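PDB 3QWU: DNA ligase from Aquifex aeolicus, which probably seals breaks in nucleic acid at the expense of ATP, and binds adenosine and calcium ions. Local coordinates for residues 58-61 against 66-69; 61-66 against 199-204; 78-83 against 229-234; 203-208 against 214-219. All coordinates share one frame; numbering follows the deposited sequence.

Interaction 1: 58-61 against 66-69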
# COMPACT_ATOMS: atom_id res chain seq x y z
N GLY A 58 -5.58 -8.12 -19.17
CA GLY A 58 -4.28 -7.66 -18.69
C GLY A 58 -3.95 -6.22 -19.11
O GLY A 58 -4.53 -5.65 -20.05
N ARG A 59 -3.01 -5.66 -18.38
CA ARG A 59 -2.59 -4.30 -18.50
C ARG A 59 -1.16 -4.35 -19.00
O ARG A 59 -0.36 -5.07 -18.45
CB ARG A 59 -2.63 -3.66 -17.09
CG ARG A 59 -2.94 -2.15 -17.03
CD ARG A 59 -3.31 -1.60 -15.62
NE ARG A 59 -4.75 -1.30 -15.38
CZ ARG A 59 -5.53 -1.99 -14.51
NH1 ARG A 59 -6.80 -1.65 -14.34
NH2 ARG A 59 -5.07 -3.06 -13.80
N ILE A 60 -0.85 -3.60 -20.06
CA ILE A 60 0.53 -3.29 -20.38
C ILE A 60 0.88 -1.92 -19.80
O ILE A 60 0.03 -0.98 -19.74
CB ILE A 60 0.88 -3.27 -21.91
CG1 ILE A 60 -0.14 -2.50 -22.74
CG2 ILE A 60 1.00 -4.65 -22.43
CD1 ILE A 60 0.13 -2.52 -24.28
N PHE A 61 2.15 -1.80 -19.41
CA PHE A 61 2.68 -0.58 -18.78
C PHE A 61 3.53 0.22 -19.75
O PHE A 61 3.73 1.42 -19.55
CB PHE A 61 3.53 -0.94 -17.56
CG PHE A 61 2.73 -1.36 -16.32
CD1 PHE A 61 1.76 -2.38 -16.38
CD2 PHE A 61 3.01 -0.78 -15.08
CE1 PHE A 61 1.04 -2.76 -15.22
CE2 PHE A 61 2.31 -1.14 -13.92
CZ PHE A 61 1.32 -2.15 -13.99
N GLY A 66 4.86 -3.04 -25.24
CA GLY A 66 3.77 -3.93 -24.90
C GLY A 66 3.00 -4.39 -26.13
O GLY A 66 2.70 -5.58 -26.30
N LEU A 67 2.70 -3.42 -27.00
CA LEU A 67 1.98 -3.71 -28.22
C LEU A 67 2.79 -4.64 -29.12
O LEU A 67 2.28 -5.61 -29.63
CB LEU A 67 1.69 -2.41 -28.96
CG LEU A 67 0.61 -1.53 -28.35
CD1 LEU A 67 0.29 -0.42 -29.35
CD2 LEU A 67 -0.58 -2.38 -28.03
N ARG A 68 4.06 -4.35 -29.24
CA ARG A 68 5.01 -5.19 -29.95
C ARG A 68 5.14 -6.59 -29.35
O ARG A 68 5.28 -7.56 -30.06
CB ARG A 68 6.34 -4.45 -29.98
CG ARG A 68 7.37 -4.97 -30.90
CD ARG A 68 8.45 -3.88 -31.17
NE ARG A 68 7.94 -2.95 -32.18
CZ ARG A 68 8.20 -1.65 -32.28
NH1 ARG A 68 8.99 -1.05 -31.39
NH2 ARG A 68 7.67 -0.94 -33.28
N GLU A 69 5.05 -6.72 -28.03
CA GLU A 69 5.20 -8.05 -27.41
C GLU A 69 3.90 -8.89 -27.41
O GLU A 69 3.93 -10.10 -27.62
CB GLU A 69 5.74 -7.91 -25.98
CG GLU A 69 5.89 -9.21 -25.15
CD GLU A 69 7.18 -10.00 -25.44
OE1 GLU A 69 8.27 -9.40 -25.59
OE2 GLU A 69 7.11 -11.23 -25.50
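Ile60 and Leu67 meet with their side chains crossing at about a right angle, and the ends of the two branches supply the apolar contact: Ile60 CD1 lies 3.8 Å from Leu67 CD2. The same CD1 is also 3.8 Å from Leu67 N, which places the delta carbon of Ile60 against the helix backbone as well as its side chain. The first torsion of Ile60 sets CG1 between its backbone N and carbonyl carbon (chi1 46°), while CG2 stands anti to the carbonyl carbon. That arrangement sends CG1 with CD1 toward Leu67 and leaves CG2 to rest 3.8 Å from Gly66 CA. Here the backbones come closest, Ile60 CA and Gly66 CA being 5.6 Å apart. A beta-carbon modelled on Gly66 would fall 2.7 Å from Ile60 CG2, a clash, so the absence of a side chain permits this approach. The side-chain contact is apolar, and all three touching residues are buried. It tucks the middle of helix 63-70 against strand 58-60, the outermost of its sheet within this chain. Phe218 of strand 215-220 touches both Ile60 and Leu67, helix 195-210 adds Ile198 and Ile201 against Leu67, and a strand of the second subunit pairs antiparallel with Arg59 and Ile60.

Interaction 2: 61-66 against 199-204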
# COMPACT_ATOMS: atom_id res chain seq x y z
N PHE A 61 2.15 -1.80 -19.41
CA PHE A 61 2.68 -0.58 -18.78
C PHE A 61 3.53 0.22 -19.75
O PHE A 61 3.73 1.42 -19.55
CB PHE A 61 3.53 -0.94 -17.56
CG PHE A 61 2.73 -1.36 -16.32
CD1 PHE A 61 1.76 -2.38 -16.38
CD2 PHE A 61 3.01 -0.78 -15.08
CE1 PHE A 61 1.04 -2.76 -15.22
CE2 PHE A 61 2.31 -1.14 -13.92
CZ PHE A 61 1.32 -2.15 -13.99
N LEU A 62 4.04 -0.45 -20.79
CA LEU A 62 4.86 0.23 -21.82
C LEU A 62 4.04 0.11 -23.06
O LEU A 62 3.63 -0.98 -23.43
CB LEU A 62 6.25 -0.40 -21.99
CG LEU A 62 7.28 -0.00 -20.93
CD1 LEU A 62 8.63 -0.75 -21.09
CD2 LEU A 62 7.53 1.50 -20.97
N LEU A 63 3.70 1.22 -23.66
CA LEU A 63 2.77 1.18 -24.79
C LEU A 63 3.49 0.51 -25.97
O LEU A 63 3.00 -0.45 -26.55
CB LEU A 63 2.27 2.58 -25.13
CG LEU A 63 1.24 2.81 -26.23
CD1 LEU A 63 0.03 1.91 -26.10
CD2 LEU A 63 0.81 4.30 -26.13
N GLU A 64 4.67 1.01 -26.31
CA GLU A 64 5.32 0.55 -27.55
C GLU A 64 5.79 -0.91 -27.46
O GLU A 64 5.46 -1.76 -28.34
CB GLU A 64 6.51 1.43 -27.89
CG GLU A 64 7.23 0.88 -29.15
CD GLU A 64 8.11 1.89 -29.85
OE1 GLU A 64 8.29 3.02 -29.34
OE2 GLU A 64 8.66 1.54 -30.91
N THR A 65 6.57 -1.21 -26.42
CA THR A 65 7.07 -2.55 -26.22
C THR A 65 5.95 -3.51 -25.84
O THR A 65 6.07 -4.67 -26.08
CB THR A 65 8.13 -2.55 -25.14
OG1 THR A 65 9.08 -1.52 -25.46
CG2 THR A 65 8.84 -3.86 -25.06
N GLY A 66 4.86 -3.04 -25.24
CA GLY A 66 3.77 -3.93 -24.90
C GLY A 66 3.00 -4.39 -26.13
O GLY A 66 2.70 -5.58 -26.30
N LYS A 199 3.08 5.37 -33.89
CA LYS A 199 3.01 6.83 -33.79
C LYS A 199 1.53 7.23 -33.61
O LYS A 199 1.23 8.06 -32.76
CB LYS A 199 3.59 7.56 -34.99
CG LYS A 199 5.08 8.00 -34.84
CD LYS A 199 6.15 6.87 -35.11
CE LYS A 199 7.42 7.35 -35.87
NZ LYS A 199 7.37 7.12 -37.39
N LYS A 200 0.62 6.60 -34.34
CA LYS A 200 -0.78 7.00 -34.30
C LYS A 200 -1.44 6.66 -32.96
O LYS A 200 -2.11 7.51 -32.35
CB LYS A 200 -1.55 6.37 -35.44
CG LYS A 200 -1.00 6.77 -36.82
CD LYS A 200 -1.68 5.97 -37.93
CE LYS A 200 -0.83 5.92 -39.17
NZ LYS A 200 -1.47 5.11 -40.26
N ILE A 201 -1.20 5.45 -32.48
CA ILE A 201 -1.72 5.05 -31.18
C ILE A 201 -1.20 5.94 -30.07
O ILE A 201 -1.89 6.19 -29.12
CB ILE A 201 -1.39 3.57 -30.88
CG1 ILE A 201 -2.05 2.68 -31.90
CG2 ILE A 201 -1.84 3.15 -29.50
CD1 ILE A 201 -1.52 1.32 -31.94
N LYS A 202 0.04 6.42 -30.17
CA LYS A 202 0.57 7.33 -29.12
C LYS A 202 -0.07 8.69 -29.20
O LYS A 202 -0.32 9.31 -28.18
CB LYS A 202 2.09 7.47 -29.18
CG LYS A 202 2.78 6.26 -28.61
CD LYS A 202 4.30 6.19 -28.81
CE LYS A 202 5.10 7.12 -27.92
NZ LYS A 202 6.23 6.37 -27.24
N GLU A 203 -0.34 9.17 -30.40
CA GLU A 203 -1.05 10.43 -30.52
C GLU A 203 -2.45 10.27 -29.88
O GLU A 203 -2.93 11.18 -29.16
CB GLU A 203 -1.12 10.85 -31.97
CG GLU A 203 -1.94 12.11 -32.26
CD GLU A 203 -1.41 13.39 -31.58
OE1 GLU A 203 -0.22 13.77 -31.84
OE2 GLU A 203 -2.19 14.03 -30.79
N ILE A 204 -3.09 9.11 -30.07
CA ILE A 204 -4.41 8.89 -29.55
C ILE A 204 -4.42 8.95 -28.02
O ILE A 204 -5.24 9.65 -27.42
CB ILE A 204 -5.01 7.56 -30.10
CG1 ILE A 204 -5.45 7.79 -31.57
CG2 ILE A 204 -6.18 7.03 -29.20
CD1 ILE A 204 -5.68 6.55 -32.33
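Lys202 lies against Leu63 with the first part of its chain, and tracing it outward from CB separates an apolar stem from a charged tip. The first torsion places CG anti to the carbonyl carbon (chi1 -76°), on the side facing helix 63-70. CG is the atom that touches: it sits 3.7 Å from Leu63 CD2, the two side chains sliding past each other in opposite directions. Beyond CG the chain runs straight on to CD, then bends at chi3 (75°) and again at chi4 to carry CE and NZ toward the side of Glu64. NZ ends 4.5 Å from Glu64 OE1, too far for a salt bridge; its firm partner is Glu269 of helix 254-269, while Glu64 is paired with Arg68 one helical turn later. The other branch of Leu63 turns to the neighbouring isoleucine, with CD1 4.1 Å from Ile201 CG2. Leu63 thus spreads its two methyls over consecutive residues of helix 195-210, and Phe218 of strand 215-220 touches both Leu63 and Ile201. Glu268 accepts hydrogen bonds from the backbone N atoms of Leu63 and Glu64, at the beginning of helix 63-70. The close contacts between the two segments are hydrocarbon, and the Glu64 and Lys202 charges are likely to add only a mild attraction, since each has a salt bridge elsewhere.

Interaction 3: 78-83 against 229-234. With CA (calcium ion), chain D; ADN (adenosine), chain C.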
# COMPACT_ATOMS: atom_id res chain seq x y z
N GLU A 78 -10.07 0.34 -29.08
CA GLU A 78 -11.36 0.84 -28.58
C GLU A 78 -11.16 1.71 -27.32
O GLU A 78 -10.24 1.49 -26.58
CB GLU A 78 -12.27 -0.32 -28.19
CG GLU A 78 -12.73 -1.08 -29.36
CD GLU A 78 -13.75 -2.14 -29.00
OE1 GLU A 78 -13.84 -2.58 -27.83
OE2 GLU A 78 -14.48 -2.53 -29.92
N GLU A 79 -12.07 2.67 -27.09
CA GLU A 79 -12.00 3.48 -25.89
C GLU A 79 -12.42 2.65 -24.69
O GLU A 79 -13.39 1.90 -24.75
CB GLU A 79 -12.90 4.71 -25.96
CG GLU A 79 -12.84 5.52 -24.61
CD GLU A 79 -13.81 6.71 -24.53
OE1 GLU A 79 -14.58 6.91 -25.48
OE2 GLU A 79 -13.78 7.46 -23.53
N LYS A 80 -11.65 2.79 -23.62
CA LYS A 80 -11.96 2.21 -22.35
C LYS A 80 -12.74 3.28 -21.54
O LYS A 80 -12.26 4.37 -21.21
CB LYS A 80 -10.68 1.75 -21.62
CG LYS A 80 -11.03 0.78 -20.49
CD LYS A 80 -9.92 0.38 -19.56
CE LYS A 80 -10.54 -0.25 -18.22
NZ LYS A 80 -11.88 0.40 -17.69
N VAL A 81 -14.01 2.98 -21.30
CA VAL A 81 -14.90 3.94 -20.67
C VAL A 81 -14.93 3.59 -19.18
O VAL A 81 -15.06 2.43 -18.78
CB VAL A 81 -16.34 3.88 -21.28
CG1 VAL A 81 -17.31 4.67 -20.40
CG2 VAL A 81 -16.37 4.41 -22.68
N ASP A 82 -14.79 4.62 -18.37
CA ASP A 82 -14.68 4.47 -16.94
C ASP A 82 -16.07 4.51 -16.31
O ASP A 82 -16.63 5.57 -16.05
CB ASP A 82 -13.78 5.55 -16.37
CG ASP A 82 -13.49 5.34 -14.89
OD1 ASP A 82 -13.63 4.21 -14.36
OD2 ASP A 82 -13.09 6.32 -14.23
N GLY A 83 -16.63 3.33 -16.09
CA GLY A 83 -17.93 3.19 -15.45
C GLY A 83 -17.90 1.83 -14.78
O GLY A 83 -16.89 1.45 -14.21
N LYS A 229 -5.16 -3.79 -22.09
CA LYS A 229 -5.61 -2.42 -21.85
C LYS A 229 -4.45 -1.52 -21.40
O LYS A 229 -3.47 -1.99 -20.78
CB LYS A 229 -6.73 -2.39 -20.82
CG LYS A 229 -6.36 -2.93 -19.43
CD LYS A 229 -7.55 -2.70 -18.43
CE LYS A 229 -7.74 -3.84 -17.43
NZ LYS A 229 -6.77 -3.91 -16.30
N TYR A 230 -4.58 -0.25 -21.70
CA TYR A 230 -3.60 0.73 -21.29
C TYR A 230 -4.34 1.97 -20.81
O TYR A 230 -5.32 2.39 -21.45
CB TYR A 230 -2.67 1.02 -22.45
CG TYR A 230 -1.65 2.05 -22.15
CD1 TYR A 230 -1.87 3.40 -22.45
CD2 TYR A 230 -0.43 1.68 -21.54
CE1 TYR A 230 -0.88 4.38 -22.15
CE2 TYR A 230 0.55 2.62 -21.23
CZ TYR A 230 0.33 3.98 -21.52
OH TYR A 230 1.32 4.90 -21.17
N ILE A 231 -3.88 2.53 -19.66
CA ILE A 231 -4.55 3.62 -18.93
C ILE A 231 -3.73 4.93 -19.07
O ILE A 231 -2.50 4.93 -19.09
CB ILE A 231 -4.73 3.23 -17.44
CG1 ILE A 231 -5.24 1.75 -17.38
CG2 ILE A 231 -5.68 4.18 -16.64
CD1 ILE A 231 -6.77 1.38 -17.69
N THR A 232 -4.43 6.05 -19.19
CA THR A 232 -3.76 7.35 -19.23
C THR A 232 -3.24 7.72 -17.84
O THR A 232 -3.71 7.21 -16.82
CB THR A 232 -4.71 8.43 -19.70
OG1 THR A 232 -5.85 8.52 -18.81
CG2 THR A 232 -5.18 8.14 -21.18
N SER A 233 -2.25 8.60 -17.81
CA SER A 233 -1.69 8.99 -16.54
C SER A 233 -2.72 9.80 -15.80
O SER A 233 -2.84 9.62 -14.58
CB SER A 233 -0.42 9.78 -16.72
OG SER A 233 -0.66 10.77 -17.63
N TYR A 234 -3.49 10.62 -16.53
CA TYR A 234 -4.62 11.33 -15.92
C TYR A 234 -5.56 10.40 -15.14
O TYR A 234 -5.91 10.67 -13.98
CB TYR A 234 -5.42 12.09 -16.95
CG TYR A 234 -6.77 12.60 -16.45
CD1 TYR A 234 -7.91 11.74 -16.40
CD2 TYR A 234 -6.93 13.94 -16.04
CE1 TYR A 234 -9.12 12.20 -15.97
CE2 TYR A 234 -8.16 14.41 -15.59
CZ TYR A 234 -9.23 13.55 -15.56
OH TYR A 234 -10.45 14.01 -15.14
CA CA D . -10.71 6.53 -13.23
O5' ADN C . -11.23 -5.05 -17.15
C5' ADN C . -11.43 -3.92 -18.01
C4' ADN C . -12.81 -3.32 -17.74
O4' ADN C . -12.98 -2.05 -18.45
C3' ADN C . -13.91 -4.24 -18.24
O3' ADN C . -14.37 -5.19 -17.29
C2' ADN C . -15.01 -3.28 -18.68
O2' ADN C . -16.03 -3.19 -17.70
C1' ADN C . -14.36 -1.92 -18.87
N9 ADN C . -14.36 -1.44 -20.27
C8 ADN C . -14.58 -0.15 -20.62
N7 ADN C . -14.52 0.03 -21.96
C5 ADN C . -14.21 -1.19 -22.47
C6 ADN C . -13.95 -1.70 -23.82
N6 ADN C . -14.05 -0.82 -24.85
N1 ADN C . -13.69 -3.03 -23.98
C2 ADN C . -13.61 -3.86 -22.90
N3 ADN C . -13.80 -3.45 -21.61
C4 ADN C . -14.11 -2.16 -21.36
O HOH W 1 -11.69 4.57 -12.40
O HOH W 2 -9.42 4.76 -13.72
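Lys80 opens the Lys-Val-Asp-Gly sequence that matches motif I (KxDG) of the nucleotidyltransferase ligases, and its side chain crosses Lys229 and Ile231 on strand 227-231 within the adenosine pocket. In relatives the lysine of this motif carries the adenylate, and the same role is probable here. The evidence for its packing is in the hydrocarbon part: Lys80 CD lies 3.8 Å from Ile231 CD1, and Lys80 CE is 3.9 Å from Lys229 CD. From there the chain, extended as far as CE, bends at its last torsion (chi4 -36°) and brings NZ to adenosine O4' in a hydrogen bond of 2.8 Å. The same NZ is held by a salt bridge to Glu214, so two acceptors fix the tip. With alanine in place of Lys80, adenosine O4' and Glu214 would probably lose this partner, and a gap would be likely to open beside Ile231 CD1. Lys229 bends away toward the sugar, its CE 3.7 Å from adenosine O5'. The base is held through its amino group by the neighbouring residues: adenosine N6 gives a 2.8 Å hydrogen bond to Glu79 O at an N-H...O angle of 137°, and a weak one of 3.5 Å to Glu78 OE1. Two residues after Lys80 lies the calcium site, where Asp82 OD2 binds the ion together with Glu143, Asp239 and two waters. Asp82 OD1 accepts a 2.8 Å hydrogen bond from one of those metal-bound waters.

Interaction 4: 203-208 against 214-219. With ADN (adenosine), chain C.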
# COMPACT_ATOMS: atom_id res chain seq x y z
N GLU A 203 -0.34 9.17 -30.40
CA GLU A 203 -1.05 10.43 -30.52
C GLU A 203 -2.45 10.27 -29.88
O GLU A 203 -2.93 11.18 -29.16
CB GLU A 203 -1.12 10.85 -31.97
CG GLU A 203 -1.94 12.11 -32.26
CD GLU A 203 -1.41 13.39 -31.58
OE1 GLU A 203 -0.22 13.77 -31.84
OE2 GLU A 203 -2.19 14.03 -30.79
N ILE A 204 -3.09 9.11 -30.07
CA ILE A 204 -4.41 8.89 -29.55
C ILE A 204 -4.42 8.95 -28.02
O ILE A 204 -5.24 9.65 -27.42
CB ILE A 204 -5.01 7.56 -30.10
CG1 ILE A 204 -5.45 7.79 -31.57
CG2 ILE A 204 -6.18 7.03 -29.20
CD1 ILE A 204 -5.68 6.55 -32.33
N LEU A 205 -3.47 8.30 -27.39
CA LEU A 205 -3.35 8.33 -25.92
C LEU A 205 -2.99 9.68 -25.35
O LEU A 205 -3.51 10.05 -24.32
CB LEU A 205 -2.43 7.21 -25.38
CG LEU A 205 -3.29 5.91 -25.44
CD1 LEU A 205 -2.39 4.81 -25.59
CD2 LEU A 205 -4.27 5.71 -24.22
N LYS A 206 -2.16 10.42 -26.04
CA LYS A 206 -1.82 11.76 -25.67
C LYS A 206 -3.09 12.62 -25.68
O LYS A 206 -3.32 13.39 -24.78
CB LYS A 206 -0.81 12.34 -26.68
CG LYS A 206 -0.37 13.77 -26.39
CD LYS A 206 0.17 14.44 -27.61
CE LYS A 206 0.78 15.80 -27.30
NZ LYS A 206 0.05 16.93 -27.97
N ARG A 207 -3.91 12.46 -26.73
CA ARG A 207 -5.15 13.25 -26.87
C ARG A 207 -6.19 12.88 -25.77
O ARG A 207 -6.71 13.70 -25.02
CB ARG A 207 -5.71 13.09 -28.29
CG ARG A 207 -6.91 13.99 -28.55
CD ARG A 207 -7.48 13.86 -29.92
NE ARG A 207 -8.18 12.61 -30.18
CZ ARG A 207 -7.70 11.58 -30.85
NH1 ARG A 207 -6.49 11.59 -31.39
NH2 ARG A 207 -8.46 10.52 -31.03
N PHE A 208 -6.40 11.59 -25.61
CA PHE A 208 -7.31 11.08 -24.61
C PHE A 208 -6.93 11.59 -23.24
O PHE A 208 -7.76 11.99 -22.39
CB PHE A 208 -7.22 9.51 -24.66
CG PHE A 208 -8.23 8.88 -25.52
CD1 PHE A 208 -8.75 9.54 -26.58
CD2 PHE A 208 -8.69 7.62 -25.22
CE1 PHE A 208 -9.75 8.96 -27.36
CE2 PHE A 208 -9.68 7.00 -26.01
CZ PHE A 208 -10.20 7.66 -27.09
N GLU A 214 -10.23 7.57 -20.09
CA GLU A 214 -9.55 6.60 -19.23
C GLU A 214 -8.35 5.92 -19.90
O GLU A 214 -7.33 5.70 -19.27
CB GLU A 214 -10.49 5.54 -18.71
CG GLU A 214 -9.80 4.72 -17.64
CD GLU A 214 -10.75 3.74 -16.98
OE1 GLU A 214 -10.72 3.68 -15.73
OE2 GLU A 214 -11.53 3.07 -17.70
N GLY A 215 -8.46 5.65 -21.19
CA GLY A 215 -7.53 4.77 -21.87
C GLY A 215 -8.15 4.04 -23.04
O GLY A 215 -9.19 4.45 -23.54
N VAL A 216 -7.51 2.98 -23.49
CA VAL A 216 -8.04 2.16 -24.55
C VAL A 216 -7.93 0.70 -24.20
O VAL A 216 -7.14 0.32 -23.31
CB VAL A 216 -7.26 2.43 -25.88
CG1 VAL A 216 -7.35 3.91 -26.24
CG2 VAL A 216 -5.78 1.97 -25.75
N VAL A 217 -8.73 -0.12 -24.89
CA VAL A 217 -8.55 -1.59 -24.92
C VAL A 217 -8.13 -2.06 -26.29
O VAL A 217 -8.73 -1.71 -27.27
CB VAL A 217 -9.85 -2.35 -24.56
CG1 VAL A 217 -9.60 -3.85 -24.46
CG2 VAL A 217 -10.40 -1.83 -23.28
N PHE A 218 -7.08 -2.87 -26.36
CA PHE A 218 -6.60 -3.40 -27.61
C PHE A 218 -7.17 -4.81 -27.81
O PHE A 218 -7.17 -5.59 -26.86
CB PHE A 218 -5.07 -3.47 -27.58
CG PHE A 218 -4.41 -2.15 -27.30
CD1 PHE A 218 -4.27 -1.22 -28.30
CD2 PHE A 218 -3.87 -1.87 -26.05
CE1 PHE A 218 -3.64 -0.02 -28.10
CE2 PHE A 218 -3.25 -0.68 -25.83
CZ PHE A 218 -3.13 0.27 -26.89
N LYS A 219 -7.67 -5.11 -29.01
CA LYS A 219 -8.36 -6.41 -29.32
C LYS A 219 -7.88 -7.06 -30.61
O LYS A 219 -8.17 -6.58 -31.69
CB LYS A 219 -9.87 -6.24 -29.40
CG LYS A 219 -10.41 -5.51 -28.18
CD LYS A 219 -11.91 -5.55 -27.97
CE LYS A 219 -12.27 -4.74 -26.67
NZ LYS A 219 -13.76 -4.60 -26.43
O5' ADN C . -11.23 -5.05 -17.15
C5' ADN C . -11.43 -3.92 -18.01
C4' ADN C . -12.81 -3.32 -17.74
O4' ADN C . -12.98 -2.05 -18.45
C3' ADN C . -13.91 -4.24 -18.24
O3' ADN C . -14.37 -5.19 -17.29
C2' ADN C . -15.01 -3.28 -18.68
O2' ADN C . -16.03 -3.19 -17.70
C1' ADN C . -14.36 -1.92 -18.87
N9 ADN C . -14.36 -1.44 -20.27
C8 ADN C . -14.58 -0.15 -20.62
N7 ADN C . -14.52 0.03 -21.96
C5 ADN C . -14.21 -1.19 -22.47
C6 ADN C . -13.95 -1.70 -23.82
N6 ADN C . -14.05 -0.82 -24.85
N1 ADN C . -13.69 -3.03 -23.98
C2 ADN C . -13.61 -3.86 -22.90
N3 ADN C . -13.80 -3.45 -21.61
C4 ADN C . -14.11 -2.16 -21.36
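Lys219 NZ has three partners: it donates a 2.9 Å hydrogen bond to adenosine N1 and forms salt bridges with Glu78 and Asp158. Lys219 closes the Glu-Gly-Val-Val-Phe-Lys sequence, matching motif IV of the nucleotidyltransferase ligases, on a strand whose other side packs on helix 195-210. The axes of helix 203-208 and strand 215-219 approach to 8.9 Å and run at 145°, roughly antiparallel. Phe208 puts its ring edge to the strand backbone, CE2 lying 3.6 Å from Gly215 O near the ring plane, and also touches the Glu79 side chain. Gly215 has an extended backbone that a beta-carbon would jam against the carbonyl before it. Val216 faces the helix, and its torsion (chi1 -58°) sets CG1 anti to the carbonyl carbon, so that CG1 makes this side chain's closest contacts with the helix. Leu205 reaches it tip to tip, CD2 4.1 Å from Val216 CG1, whereas the Phe208 side chain crosses that of Val216 at about a right angle, with CE2 3.9 Å from CG1. Replacing Phe208 with alanine is likely to open a gap beside Gly215 O, Val216 CG1 and Glu79. Val217, facing the pocket instead, brings CG2 to 3.6 Å from adenosine N1.

In the fold
Interactions 3 and 4 both contribute residues to the adenosine pocket; their centres are 6 Å apart, and Glu78 O packs 3.2 Å from Val216 CB. Interactions 1 and 2 share helix 63-70, which packs with helix 195-210 against the sheet: their centres are 9 Å apart and they meet where Leu67 CD1 comes 3.6 Å from Ile201 CD1. Phe218 of segment 214-219 links both to interaction 4, its CZ 3.6 Å from Leu63 CD1 and 3.9 Å from Leu67 CD2. Strand pairing ties interaction 1 to interaction 3 through Gly58 O and Lys229 N, 2.8 Å apart in a probable hydrogen bond. Even so, the Ile60 side chain stays about 12 Å from the adenosine, so interaction 1 is packing around the pocket's sheet.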